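Local coordinates for protein CD180 antigen (Mus musculus, PDB 3T6Q) that may cooperate with MD-1 and TLR4 to mediate the innate immune response of B cells to bacterial lipopolysaccharide, leading to NF-kappa-B activation, at residues 341-347 with 370-375; 329-335 with 354-360; 391-396 with 418-424. All coordinates share one frame; numbering follows the deposited sequence.

How the interactions relate
All three contacts join neighbouring turns of one leucine-rich-repeat solenoid. Interaction 2 pairs parallel strands 329-331 and 354-356, while interaction 1 joins the loops 341-347 and 370-375 that follow those same strands; L346, L372 and L375 of the loops pack on L355 of the strand, so the two share one leucine core. Interaction 3 repeats the loop-to-loop pattern further along, in LRR 13 and 14, and does not touch the others. The strand leucines lie in the core, whereas polar and glycan-bearing loop residues lie at the surface. Regular strand pairing and contacts with N-linked sugars mark interaction 2. Both loop contacts have two bridging waters, with two direct hydrogen bonds in interaction 1 and more in interaction 3.

Interaction 1. Residues 341-347 with 370-375; sequences LGTGCLE and LQLRNL. With NAG (2-acetamido-2-deoxy-beta-D-glucopyranose), chain T.
Successive turns of the leucine-rich-repeat solenoid meet here on their loop side, LRR 11 against LRR 12, where G344 N donates to L370 O at 2.9 Å. Two waters extend this single backbone bond: water 1 joins L341 O and C345 N to Q371 O, and water 2 accepts a hydrogen bond from L346 N and donates to Q371 O and R373 O. The aliphatic part of Q371 crosses L341 at about a right angle, with L341 CB 3.7 Å from Q371 CG, while its amide nitrogen bonds to D366 O. At the surface, T343 CG2 sits over one face of the R373 guanidinium, displaced toward the rim. With CG anti to the backbone nitrogen (chi1 -180°), R373 runs alongside E347, whose OE2 is 3.7 Å from R373 CD but 4.8 Å from R373 NH2. N374 ND2 carries the N-linked sugar, yet donates to E347 O at 2.8 Å in a nearly straight bond (165°), which would restrict rotation of the glycosylated amide. L375 CD2 lies 4.1 Å from L346 CB. Such stacked turns, with L341, L346 and L375 inward and glycan outward, belong to the convex side of a Toll-like-receptor horseshoe.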
loop_
_atom_site.group_PDB
_atom_site.type_symbol
_atom_site.label_atom_id
_atom_site.label_comp_id
_atom_site.label_asym_id
_atom_site.label_seq_id
_atom_site.Cartn_x
_atom_site.Cartn_y
_atom_site.Cartn_z
ATOM N N LEU A 341 -25.677 35.374 -24.802
ATOM C CA LEU A 341 -26.409 34.360 -25.580
ATOM C C LEU A 341 -26.582 34.761 -27.048
ATOM O O LEU A 341 -26.825 33.916 -27.913
ATOM C CB LEU A 341 -27.801 34.112 -24.980
ATOM C CG LEU A 341 -27.842 33.500 -23.563
ATOM C CD1 LEU A 341 -29.245 33.011 -23.213
ATOM C CD2 LEU A 341 -26.821 32.361 -23.467
ATOM N N GLY A 342 -26.498 36.047 -27.317
ATOM C CA GLY A 342 -26.574 36.539 -28.694
ATOM C C GLY A 342 -27.981 36.378 -29.225
ATOM O O GLY A 342 -28.944 36.280 -28.440
ATOM N N THR A 343 -28.109 36.334 -30.549
ATOM C CA THR A 343 -29.425 36.187 -31.191
ATOM C C THR A 343 -29.302 35.098 -32.255
ATOM O O THR A 343 -28.401 35.184 -33.105
ATOM C CB THR A 343 -29.839 37.509 -31.900
ATOM O OG1 THR A 343 -30.110 38.520 -30.910
ATOM C CG2 THR A 343 -31.051 37.280 -32.812
ATOM N N GLY A 344 -30.161 34.077 -32.181
ATOM C CA GLY A 344 -30.172 33.004 -33.153
ATOM C C GLY A 344 -28.929 32.122 -33.218
ATOM O O GLY A 344 -28.701 31.484 -34.232
ATOM N N CYS A 345 -28.134 32.081 -32.141
ATOM C CA CYS A 345 -26.861 31.334 -32.123
ATOM C C CYS A 345 -27.073 29.847 -32.129
ATOM O O CYS A 345 -26.146 29.105 -32.433
ATOM C CB CYS A 345 -26.025 31.710 -30.917
ATOM S SG CYS A 345 -25.474 33.426 -31.003
ATOM N N LEU A 346 -28.289 29.399 -31.784
ATOM C CA LEU A 346 -28.583 27.966 -31.775
ATOM C C LEU A 346 -29.643 27.617 -32.834
ATOM O O LEU A 346 -30.188 26.513 -32.861
ATOM C CB LEU A 346 -29.027 27.499 -30.377
ATOM C CG LEU A 346 -28.102 27.689 -29.187
ATOM C CD1 LEU A 346 -28.684 27.102 -27.906
ATOM C CD2 LEU A 346 -26.726 27.063 -29.428
ATOM N N GLU A 347 -29.914 28.540 -33.749
ATOM C CA GLU A 347 -31.075 28.359 -34.621
ATOM C C GLU A 347 -31.019 27.091 -35.552
ATOM O O GLU A 347 -32.063 26.637 -36.029
ATOM C CB GLU A 347 -31.318 29.626 -35.433
ATOM C CG GLU A 347 -30.204 29.911 -36.436
ATOM C CD GLU A 347 -30.425 31.216 -37.212
ATOM O OE1 GLU A 347 -29.538 31.547 -38.018
ATOM O OE2 GLU A 347 -31.454 31.907 -36.997
ATOM N N LEU A 370 -35.312 35.917 -28.950
ATOM C CA LEU A 370 -34.171 36.106 -29.823
ATOM C C LEU A 370 -33.103 35.030 -29.558
ATOM O O LEU A 370 -32.465 34.505 -30.486
ATOM C CB LEU A 370 -33.549 37.503 -29.585
ATOM C CG LEU A 370 -34.380 38.795 -29.744
ATOM C CD1 LEU A 370 -33.549 40.015 -30.114
ATOM C CD2 LEU A 370 -35.519 38.674 -30.724
ATOM N N GLN A 371 -32.861 34.760 -28.272
ATOM C CA GLN A 371 -31.784 33.856 -27.854
ATOM C C GLN A 371 -32.029 32.410 -28.251
ATOM O O GLN A 371 -31.097 31.696 -28.645
ATOM C CB GLN A 371 -31.567 33.966 -26.333
ATOM C CG GLN A 371 -31.116 35.376 -25.890
ATOM C CD GLN A 371 -32.265 36.353 -25.641
ATOM O OE1 GLN A 371 -33.416 36.081 -25.970
ATOM N NE2 GLN A 371 -31.945 37.507 -25.057
ATOM N N LEU A 372 -33.281 31.999 -28.153
ATOM C CA LEU A 372 -33.710 30.626 -28.443
ATOM C C LEU A 372 -34.429 30.505 -29.803
ATOM O O LEU A 372 -35.226 29.574 -30.005
ATOM C CB LEU A 372 -34.653 30.151 -27.344
ATOM C CG LEU A 372 -34.121 30.268 -25.893
ATOM C CD1 LEU A 372 -35.248 29.910 -24.942
ATOM C CD2 LEU A 372 -32.897 29.410 -25.679
ATOM N N ARG A 373 -34.174 31.464 -30.694
ATOM C CA ARG A 373 -34.811 31.491 -32.028
ATOM C C ARG A 373 -34.722 30.119 -32.706
ATOM O O ARG A 373 -33.646 29.517 -32.765
ATOM C CB ARG A 373 -34.147 32.561 -32.910
ATOM C CG ARG A 373 -34.724 32.698 -34.316
ATOM C CD ARG A 373 -34.036 33.825 -35.085
ATOM N NE ARG A 373 -34.513 35.100 -34.578
ATOM C CZ ARG A 373 -33.967 36.276 -34.896
ATOM N NH1 ARG A 373 -34.469 37.395 -34.387
ATOM N NH2 ARG A 373 -32.932 36.329 -35.745
ATOM N N ASN A 374 -35.858 29.635 -33.187
ATOM C CA ASN A 374 -35.955 28.390 -33.984
ATOM C C ASN A 374 -35.839 27.094 -33.182
ATOM O O ASN A 374 -35.753 26.025 -33.776
ATOM C CB ASN A 374 -34.932 28.366 -35.157
ATOM C CG ASN A 374 -35.478 27.645 -36.392
ATOM O OD1 ASN A 374 -36.668 27.689 -36.648
ATOM N ND2 ASN A 374 -34.619 26.974 -37.137
ATOM N N LEU A 375 -35.794 27.162 -31.837
ATOM C CA LEU A 375 -35.680 25.914 -31.059
ATOM C C LEU A 375 -37.063 25.301 -30.835
ATOM O O LEU A 375 -37.502 25.099 -29.700
ATOM C CB LEU A 375 -34.885 26.139 -29.737
ATOM C CG LEU A 375 -33.422 26.591 -29.943
ATOM C CD1 LEU A 375 -32.811 26.760 -28.558
ATOM C CD2 LEU A 375 -32.623 25.522 -30.663
HETATM C C1 NAG T . -35.098 26.306 -38.340
HETATM C C2 NAG T . -33.947 26.206 -39.349
HETATM C C3 NAG T . -34.396 25.539 -40.654
HETATM C C4 NAG T . -35.177 24.245 -40.381
HETATM C C5 NAG T . -36.298 24.446 -39.349
HETATM C C6 NAG T . -36.879 23.094 -38.918
HETATM C C7 NAG T . -32.131 27.827 -39.715
HETATM C C8 NAG T . -31.785 29.232 -40.072
HETATM N N2 NAG T . -33.443 27.543 -39.668
HETATM O O3 NAG T . -33.218 25.253 -41.390
HETATM O O4 NAG T . -35.672 23.652 -41.586
HETATM O O5 NAG T . -35.792 25.073 -38.160
HETATM O O6 NAG T . -37.854 23.379 -37.926
HETATM O O7 NAG T . -31.235 27.011 -39.485
HETATM O O HOH W 1 -28.756 32.824 -29.512
HETATM O O HOH W 2 -31.137 30.387 -31.358
#

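Interaction 2. Residues 329-335 with 354-360; sequences HLSIKGN and ELDLSHD. With NAG (2-acetamido-2-deoxy-beta-D-glucopyranose), chain E; MAN (alpha-D-mannopyranose), chain B; MAN (alpha-D-mannopyranose), chain C; NAG (2-acetamido-2-deoxy-beta-D-glucopyranose), chain D.
Strands 329-331 and 354-356 run parallel, their axes 4.8 Å apart and 2° from alignment, and are joined by hydrogen bonds from L330 N to E354 O, D356 N to L330 O and I332 N to D356 O. Beyond the strands G334 N continues the pairing by donating to S358 O. L330 and L355 lie side by side on the buried face, with L330 CD2 3.8 Å from L355 CD1. H329, S331, E354 and D356 occupy the other face, where water 3 bridges S331 OG and D356 OD2. This is the parallel sheet on the concave surface of the leucine-rich-repeat horseshoe, one strand from each of LRR 11 and LRR 12. D356 CG stands anti to its backbone nitrogen (chi1 -180°), which carries OD1 forward to accept from both S358 N, in an Asx turn, and S358 OG; S358 OG donates to the syn lone pair of D356 OD1 at 2.7 Å. S358 OG in turn accepts from NAG (chain E) O6 at 2.9 Å. K333 CB packs 3.2 Å from S358 OG, while K333 NZ reaches a salt bridge with an acidic side chain of another protein chain. D360 OD1 accepts from the backbone N of N335 at 3.0 Å. The H359 ring has MAN (chain B) C3 over one face, and its NE2 donates to NAG (chain D) O7 at 2.9 Å, nearly straight at 168°.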
loop_
_atom_site.group_PDB
_atom_site.type_symbol
_atom_site.label_atom_id
_atom_site.label_comp_id
_atom_site.label_asym_id
_atom_site.label_seq_id
_atom_site.Cartn_x
_atom_site.Cartn_y
_atom_site.Cartn_z
ATOM N N HIS A 329 -29.458 17.137 -27.086
ATOM C CA HIS A 329 -29.119 17.628 -25.742
ATOM C C HIS A 329 -27.848 18.453 -25.784
ATOM O O HIS A 329 -26.814 18.009 -26.306
ATOM C CB HIS A 329 -28.871 16.445 -24.769
ATOM C CG HIS A 329 -30.064 15.487 -24.654
ATOM N ND1 HIS A 329 -30.645 15.190 -23.466
ATOM C CD2 HIS A 329 -30.770 14.760 -25.627
ATOM C CE1 HIS A 329 -31.673 14.333 -23.673
ATOM N NE2 HIS A 329 -31.752 14.084 -24.995
ATOM N N LEU A 330 -27.902 19.635 -25.173
ATOM C CA LEU A 330 -26.748 20.551 -25.115
ATOM C C LEU A 330 -26.661 21.148 -23.710
ATOM O O LEU A 330 -27.618 21.755 -23.251
ATOM C CB LEU A 330 -26.924 21.701 -26.136
ATOM C CG LEU A 330 -25.814 22.800 -26.072
ATOM C CD1 LEU A 330 -24.433 22.215 -26.410
ATOM C CD2 LEU A 330 -26.153 23.910 -27.049
ATOM N N SER A 331 -25.514 20.947 -23.043
ATOM C CA SER A 331 -25.241 21.497 -21.722
ATOM C C SER A 331 -24.065 22.412 -21.777
ATOM O O SER A 331 -22.989 22.015 -22.249
ATOM C CB SER A 331 -24.888 20.366 -20.752
ATOM O OG SER A 331 -26.025 19.561 -20.624
ATOM N N ILE A 332 -24.264 23.656 -21.366
ATOM C CA ILE A 332 -23.149 24.590 -21.318
ATOM C C ILE A 332 -23.381 25.356 -20.035
ATOM O O ILE A 332 -23.808 26.488 -20.049
ATOM C CB ILE A 332 -23.124 25.580 -22.507
ATOM C CG1 ILE A 332 -23.262 24.854 -23.831
ATOM C CG2 ILE A 332 -21.795 26.353 -22.503
ATOM C CD1 ILE A 332 -23.475 25.790 -25.007
ATOM N N LYS A 333 -23.130 24.714 -18.927
ATOM C CA LYS A 333 -23.394 25.387 -17.642
ATOM C C LYS A 333 -22.087 25.680 -16.919
ATOM O O LYS A 333 -21.055 25.067 -17.233
ATOM C CB LYS A 333 -24.299 24.514 -16.773
ATOM C CG LYS A 333 -23.523 23.511 -15.938
ATOM C CD LYS A 333 -24.336 23.091 -14.701
ATOM C CE LYS A 333 -23.584 22.061 -13.882
ATOM N NZ LYS A 333 -23.454 20.811 -14.697
ATOM N N GLY A 334 -22.106 26.627 -15.978
ATOM C CA GLY A 334 -20.870 26.992 -15.252
ATOM C C GLY A 334 -19.744 27.572 -16.102
ATOM O O GLY A 334 -18.570 27.388 -15.752
ATOM N N ASN A 335 -20.076 28.176 -17.249
ATOM C CA ASN A 335 -19.080 28.930 -18.059
ATOM C C ASN A 335 -18.334 29.937 -17.171
ATOM O O ASN A 335 -18.965 30.585 -16.323
ATOM C CB ASN A 335 -19.799 29.725 -19.145
ATOM C CG ASN A 335 -18.876 30.143 -20.269
ATOM O OD1 ASN A 335 -18.472 29.327 -21.079
ATOM N ND2 ASN A 335 -18.584 31.434 -20.348
ATOM N N GLU A 354 -33.232 19.373 -25.088
ATOM C CA GLU A 354 -32.856 19.789 -23.733
ATOM C C GLU A 354 -31.696 20.750 -23.829
ATOM O O GLU A 354 -30.751 20.491 -24.576
ATOM C CB GLU A 354 -32.454 18.586 -22.875
ATOM C CG GLU A 354 -33.517 17.476 -22.905
ATOM C CD GLU A 354 -33.450 16.612 -21.663
ATOM O OE1 GLU A 354 -32.467 16.762 -20.891
ATOM O OE2 GLU A 354 -34.378 15.810 -21.449
ATOM N N LEU A 355 -31.794 21.864 -23.099
ATOM C CA LEU A 355 -30.742 22.919 -23.121
ATOM C C LEU A 355 -30.470 23.361 -21.708
ATOM O O LEU A 355 -31.392 23.801 -20.986
ATOM C CB LEU A 355 -31.219 24.115 -23.964
ATOM C CG LEU A 355 -30.286 25.343 -24.058
ATOM C CD1 LEU A 355 -28.916 24.907 -24.575
ATOM C CD2 LEU A 355 -30.905 26.361 -25.009
ATOM N N ASP A 356 -29.227 23.187 -21.257
ATOM C CA ASP A 356 -28.865 23.615 -19.894
ATOM C C ASP A 356 -27.922 24.837 -20.054
ATOM O O ASP A 356 -26.822 24.702 -20.566
ATOM C CB ASP A 356 -28.181 22.459 -19.134
ATOM C CG ASP A 356 -27.778 22.843 -17.684
ATOM O OD1 ASP A 356 -27.999 24.004 -17.272
ATOM O OD2 ASP A 356 -27.254 21.965 -16.947
ATOM N N LEU A 357 -28.380 26.012 -19.643
ATOM C CA LEU A 357 -27.587 27.252 -19.677
ATOM C C LEU A 357 -27.536 27.870 -18.271
ATOM O O LEU A 357 -27.659 29.097 -18.090
ATOM C CB LEU A 357 -28.169 28.250 -20.659
ATOM C CG LEU A 357 -28.094 27.889 -22.147
ATOM C CD1 LEU A 357 -28.963 28.861 -22.955
ATOM C CD2 LEU A 357 -26.645 27.860 -22.627
ATOM N N SER A 358 -27.354 27.000 -17.298
ATOM C CA SER A 358 -27.309 27.402 -15.902
ATOM C C SER A 358 -25.940 27.935 -15.470
ATOM O O SER A 358 -24.921 27.601 -16.074
ATOM C CB SER A 358 -27.787 26.269 -14.984
ATOM O OG SER A 358 -26.949 25.151 -15.032
ATOM N N HIS A 359 -25.940 28.769 -14.427
ATOM C CA HIS A 359 -24.676 29.207 -13.801
ATOM C C HIS A 359 -23.792 29.912 -14.818
ATOM O O HIS A 359 -22.563 29.773 -14.791
ATOM C CB HIS A 359 -23.959 27.973 -13.278
ATOM C CG HIS A 359 -24.385 27.534 -11.896
ATOM N ND1 HIS A 359 -24.140 28.277 -10.799
ATOM C CD2 HIS A 359 -25.094 26.413 -11.471
ATOM C CE1 HIS A 359 -24.597 27.635 -9.697
ATOM N NE2 HIS A 359 -25.201 26.494 -10.104
ATOM N N ASP A 360 -24.386 30.700 -15.703
ATOM C CA ASP A 360 -23.637 31.321 -16.780
ATOM C C ASP A 360 -23.519 32.873 -16.671
ATOM O O ASP A 360 -23.038 33.530 -17.615
ATOM C CB ASP A 360 -24.260 30.915 -18.121
ATOM C CG ASP A 360 -23.805 29.507 -18.596
ATOM O OD1 ASP A 360 -22.787 28.992 -18.123
ATOM O OD2 ASP A 360 -24.489 28.924 -19.472
HETATM C C1 NAG E . -30.845 23.237 -13.591
HETATM C C2 NAG E . -31.185 21.869 -12.952
HETATM C C3 NAG E . -30.843 21.888 -11.444
HETATM C C4 NAG E . -29.437 22.432 -11.201
HETATM C C5 NAG E . -29.251 23.744 -11.940
HETATM C C6 NAG E . -27.871 24.379 -11.780
HETATM C C7 NAG E . -33.008 20.329 -13.559
HETATM C C8 NAG E . -34.486 20.175 -13.740
HETATM N N2 NAG E . -32.576 21.544 -13.162
HETATM O O3 NAG E . -30.944 20.575 -10.959
HETATM O O4 NAG E . -29.184 22.729 -9.826
HETATM O O5 NAG E . -29.515 23.573 -13.334
HETATM O O6 NAG E . -26.897 23.677 -12.555
HETATM O O7 NAG E . -32.272 19.364 -13.763
HETATM C C1 MAN B . -20.144 26.080 -8.624
HETATM C C2 MAN B . -19.707 26.951 -9.799
HETATM C C3 MAN B . -20.660 26.765 -11.009
HETATM C C4 MAN B . -20.774 25.256 -11.326
HETATM C C5 MAN B . -21.186 24.455 -10.063
HETATM C C6 MAN B . -21.278 22.947 -10.289
HETATM O O2 MAN B . -18.444 26.483 -10.149
HETATM O O3 MAN B . -20.119 27.455 -12.113
HETATM O O4 MAN B . -21.692 25.022 -12.390
HETATM O O5 MAN B . -20.279 24.689 -8.983
HETATM O O6 MAN B . -19.949 22.456 -10.619
HETATM C C1 MAN C . -23.147 25.753 -6.745
HETATM C C2 MAN C . -21.653 26.087 -6.808
HETATM C C3 MAN C . -21.310 27.141 -5.773
HETATM C C4 MAN C . -22.188 28.377 -5.961
HETATM C C5 MAN C . -23.651 27.936 -5.807
HETATM C C6 MAN C . -24.654 29.100 -5.959
HETATM O O2 MAN C . -21.370 26.674 -8.066
HETATM O O3 MAN C . -19.934 27.481 -5.871
HETATM O O4 MAN C . -21.863 29.282 -4.937
HETATM O O5 MAN C . -23.941 26.922 -6.772
HETATM O O6 MAN C . -24.370 29.838 -7.129
HETATM C C1 NAG D . -29.011 21.625 -8.937
HETATM C C2 NAG D . -27.874 22.023 -7.984
HETATM C C3 NAG D . -27.717 20.992 -6.860
HETATM C C4 NAG D . -29.055 20.652 -6.178
HETATM C C5 NAG D . -30.246 20.545 -7.109
HETATM C C6 NAG D . -31.554 20.800 -6.296
HETATM C C7 NAG D . -25.953 23.173 -8.995
HETATM C C8 NAG D . -24.717 22.961 -9.857
HETATM N N2 NAG D . -26.658 22.080 -8.749
HETATM O O3 NAG D . -26.875 21.548 -5.820
HETATM O O4 NAG D . -28.920 19.344 -5.615
HETATM O O5 NAG D . -30.224 21.491 -8.185
HETATM O O6 NAG D . -32.508 20.296 -7.196
HETATM O O7 NAG D . -26.269 24.284 -8.584
HETATM O O HOH W 3 -26.697 19.442 -17.874
#

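Interaction 3. Residues 391-396 with 418-424; sequences LKTEAF and QSPFQNL
P420 packs against L391, the two side chains crossing at about a right angle with L391 CB 3.7 Å from P420 CB, and this begins the tight inner half of the contact between LRR 13 and LRR 14. F396 and F421 lie side by side, pointing the same way, and approach at F396 CE2 and F421 CE1, 4.0 Å apart; both also rest on L405 of strand 404-406. L424 closes this apolar group, its CD2 3.8 Å from F396 CB. Beside this apolar group the backbones are joined: A395 N donates to P420 O, and E394 N to S419 O, which also receives Q422 N from the opposite face of its carbonyl plane. Water 4 links F396 N to P420 O and Q422 O. T393 OG1 sits anti to its carbonyl carbon (chi1 -77°), where it accepts S419 N at 2.8 Å in an almost straight bond (175°).

The fit is looser and polar around E394, Q422 and N423. T393 CG2 is 3.7 Å from Q422 OE1, and E394 OE2 stays 4.2 Å from Q422 NE2. E394 extends beyond CG until OE1 meets N423 ND2 at 2.8 Å; the donor stands well above the carboxylate plane but the bond lies in the asparagine amide plane. T393 OG1 and E394 OE1 thus act as acceptors for N-H groups of the next turn, which is consistent with apolar packing inside and hydrogen bonds outside both holding the turns in place.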
loop_
_atom_site.group_PDB
_atom_site.type_symbol
_atom_site.label_atom_id
_atom_site.label_comp_id
_atom_site.label_asym_id
_atom_site.label_seq_id
_atom_site.Cartn_x
_atom_site.Cartn_y
_atom_site.Cartn_z
ATOM N N LEU A 391 -38.389 39.588 -18.896
ATOM C CA LEU A 391 -39.293 38.808 -19.753
ATOM C C LEU A 391 -40.529 39.646 -20.100
ATOM O O LEU A 391 -41.222 40.143 -19.201
ATOM C CB LEU A 391 -39.727 37.494 -19.079
ATOM C CG LEU A 391 -38.686 36.640 -18.360
ATOM C CD1 LEU A 391 -39.368 35.444 -17.711
ATOM C CD2 LEU A 391 -37.621 36.164 -19.332
ATOM N N LYS A 392 -40.792 39.802 -21.394
ATOM C CA LYS A 392 -42.056 40.397 -21.847
ATOM C C LYS A 392 -43.130 39.294 -22.060
ATOM O O LYS A 392 -42.850 38.114 -21.901
ATOM C CB LYS A 392 -41.838 41.222 -23.110
ATOM C CG LYS A 392 -40.902 42.427 -22.929
ATOM C CD LYS A 392 -40.373 42.924 -24.274
ATOM C CE LYS A 392 -39.125 43.808 -24.131
ATOM N NZ LYS A 392 -39.373 45.029 -23.308
ATOM N N THR A 393 -44.360 39.687 -22.414
ATOM C CA THR A 393 -45.405 38.698 -22.657
ATOM C C THR A 393 -44.958 37.717 -23.753
ATOM O O THR A 393 -44.306 38.107 -24.710
ATOM C CB THR A 393 -46.735 39.406 -23.018
ATOM O OG1 THR A 393 -47.316 39.914 -21.808
ATOM C CG2 THR A 393 -47.731 38.409 -23.659
ATOM N N GLU A 394 -45.280 36.440 -23.579
ATOM C CA GLU A 394 -44.888 35.392 -24.536
ATOM C C GLU A 394 -43.375 35.352 -24.801
ATOM O O GLU A 394 -42.904 35.403 -25.942
ATOM C CB GLU A 394 -45.671 35.481 -25.837
ATOM C CG GLU A 394 -45.863 34.097 -26.427
ATOM C CD GLU A 394 -46.668 34.131 -27.707
ATOM O OE1 GLU A 394 -47.131 33.051 -28.140
ATOM O OE2 GLU A 394 -46.810 35.233 -28.275
ATOM N N ALA A 395 -42.646 35.261 -23.695
ATOM C CA ALA A 395 -41.204 35.242 -23.684
ATOM C C ALA A 395 -40.613 33.943 -24.261
ATOM O O ALA A 395 -39.428 33.891 -24.526
ATOM C CB ALA A 395 -40.722 35.489 -22.249
ATOM N N PHE A 396 -41.447 32.909 -24.471
ATOM C CA PHE A 396 -40.989 31.601 -24.882
ATOM C C PHE A 396 -41.758 31.142 -26.138
ATOM O O PHE A 396 -41.965 29.958 -26.352
ATOM C CB PHE A 396 -41.074 30.610 -23.698
ATOM C CG PHE A 396 -40.201 31.016 -22.514
ATOM C CD1 PHE A 396 -38.844 30.677 -22.485
ATOM C CD2 PHE A 396 -40.723 31.780 -21.465
ATOM C CE1 PHE A 396 -38.029 31.076 -21.410
ATOM C CE2 PHE A 396 -39.929 32.185 -20.408
ATOM C CZ PHE A 396 -38.571 31.834 -20.367
ATOM N N GLN A 418 -48.053 41.771 -17.424
ATOM C CA GLN A 418 -47.484 40.984 -18.540
ATOM C C GLN A 418 -47.643 39.493 -18.275
ATOM O O GLN A 418 -47.719 39.074 -17.115
ATOM C CB GLN A 418 -45.986 41.295 -18.767
ATOM C CG GLN A 418 -45.672 42.686 -19.326
ATOM C CD GLN A 418 -45.897 42.812 -20.835
ATOM O OE1 GLN A 418 -45.066 42.390 -21.651
ATOM N NE2 GLN A 418 -47.019 43.429 -21.210
ATOM N N SER A 419 -47.662 38.696 -19.348
ATOM C CA SER A 419 -47.816 37.238 -19.230
ATOM C C SER A 419 -46.667 36.500 -19.935
ATOM O O SER A 419 -46.822 36.039 -21.051
ATOM C CB SER A 419 -49.166 36.771 -19.782
ATOM O OG SER A 419 -50.213 37.416 -19.102
ATOM N N PRO A 420 -45.516 36.363 -19.241
ATOM C CA PRO A 420 -44.328 35.896 -19.919
ATOM C C PRO A 420 -44.410 34.448 -20.358
ATOM O O PRO A 420 -43.742 34.100 -21.332
ATOM C CB PRO A 420 -43.185 36.110 -18.887
ATOM C CG PRO A 420 -43.838 36.444 -17.594
ATOM C CD PRO A 420 -45.268 36.806 -17.847
ATOM N N PHE A 421 -45.238 33.635 -19.678
ATOM C CA PHE A 421 -45.350 32.185 -19.972
ATOM C C PHE A 421 -46.569 31.849 -20.846
ATOM O O PHE A 421 -46.931 30.683 -21.008
ATOM C CB PHE A 421 -45.417 31.396 -18.646
ATOM C CG PHE A 421 -44.358 31.790 -17.675
ATOM C CD1 PHE A 421 -43.030 31.385 -17.873
ATOM C CD2 PHE A 421 -44.667 32.613 -16.588
ATOM C CE1 PHE A 421 -42.043 31.791 -16.980
ATOM C CE2 PHE A 421 -43.678 33.027 -15.701
ATOM C CZ PHE A 421 -42.360 32.615 -15.897
ATOM N N GLN A 422 -47.151 32.867 -21.455
ATOM C CA GLN A 422 -48.333 32.711 -22.305
ATOM C C GLN A 422 -48.062 31.667 -23.410
ATOM O O GLN A 422 -46.997 31.689 -23.979
ATOM C CB GLN A 422 -48.615 34.062 -22.951
ATOM C CG GLN A 422 -49.828 34.110 -23.853
ATOM C CD GLN A 422 -50.173 35.535 -24.253
ATOM O OE1 GLN A 422 -50.705 36.289 -23.452
ATOM N NE2 GLN A 422 -49.850 35.911 -25.488
ATOM N N ASN A 423 -49.024 30.791 -23.725
ATOM C CA ASN A 423 -48.829 29.818 -24.823
ATOM C C ASN A 423 -47.667 28.809 -24.559
ATOM O O ASN A 423 -47.033 28.305 -25.470
ATOM C CB ASN A 423 -48.665 30.542 -26.182
ATOM C CG ASN A 423 -49.942 31.302 -26.626
ATOM O OD1 ASN A 423 -51.056 30.971 -26.226
ATOM N ND2 ASN A 423 -49.769 32.310 -27.476
ATOM N N LEU A 424 -47.425 28.496 -23.290
ATOM C CA LEU A 424 -46.637 27.321 -22.955
ATOM C C LEU A 424 -47.620 26.249 -22.454
ATOM O O LEU A 424 -47.607 25.839 -21.275
ATOM C CB LEU A 424 -45.583 27.642 -21.892
ATOM C CG LEU A 424 -44.394 28.477 -22.384
ATOM C CD1 LEU A 424 -43.445 28.748 -21.196
ATOM C CD2 LEU A 424 -43.670 27.807 -23.559
HETATM O O HOH W 4 -44.090 32.194 -23.497
HETATM O O HOH W 5 -44.865 29.419 -26.876
#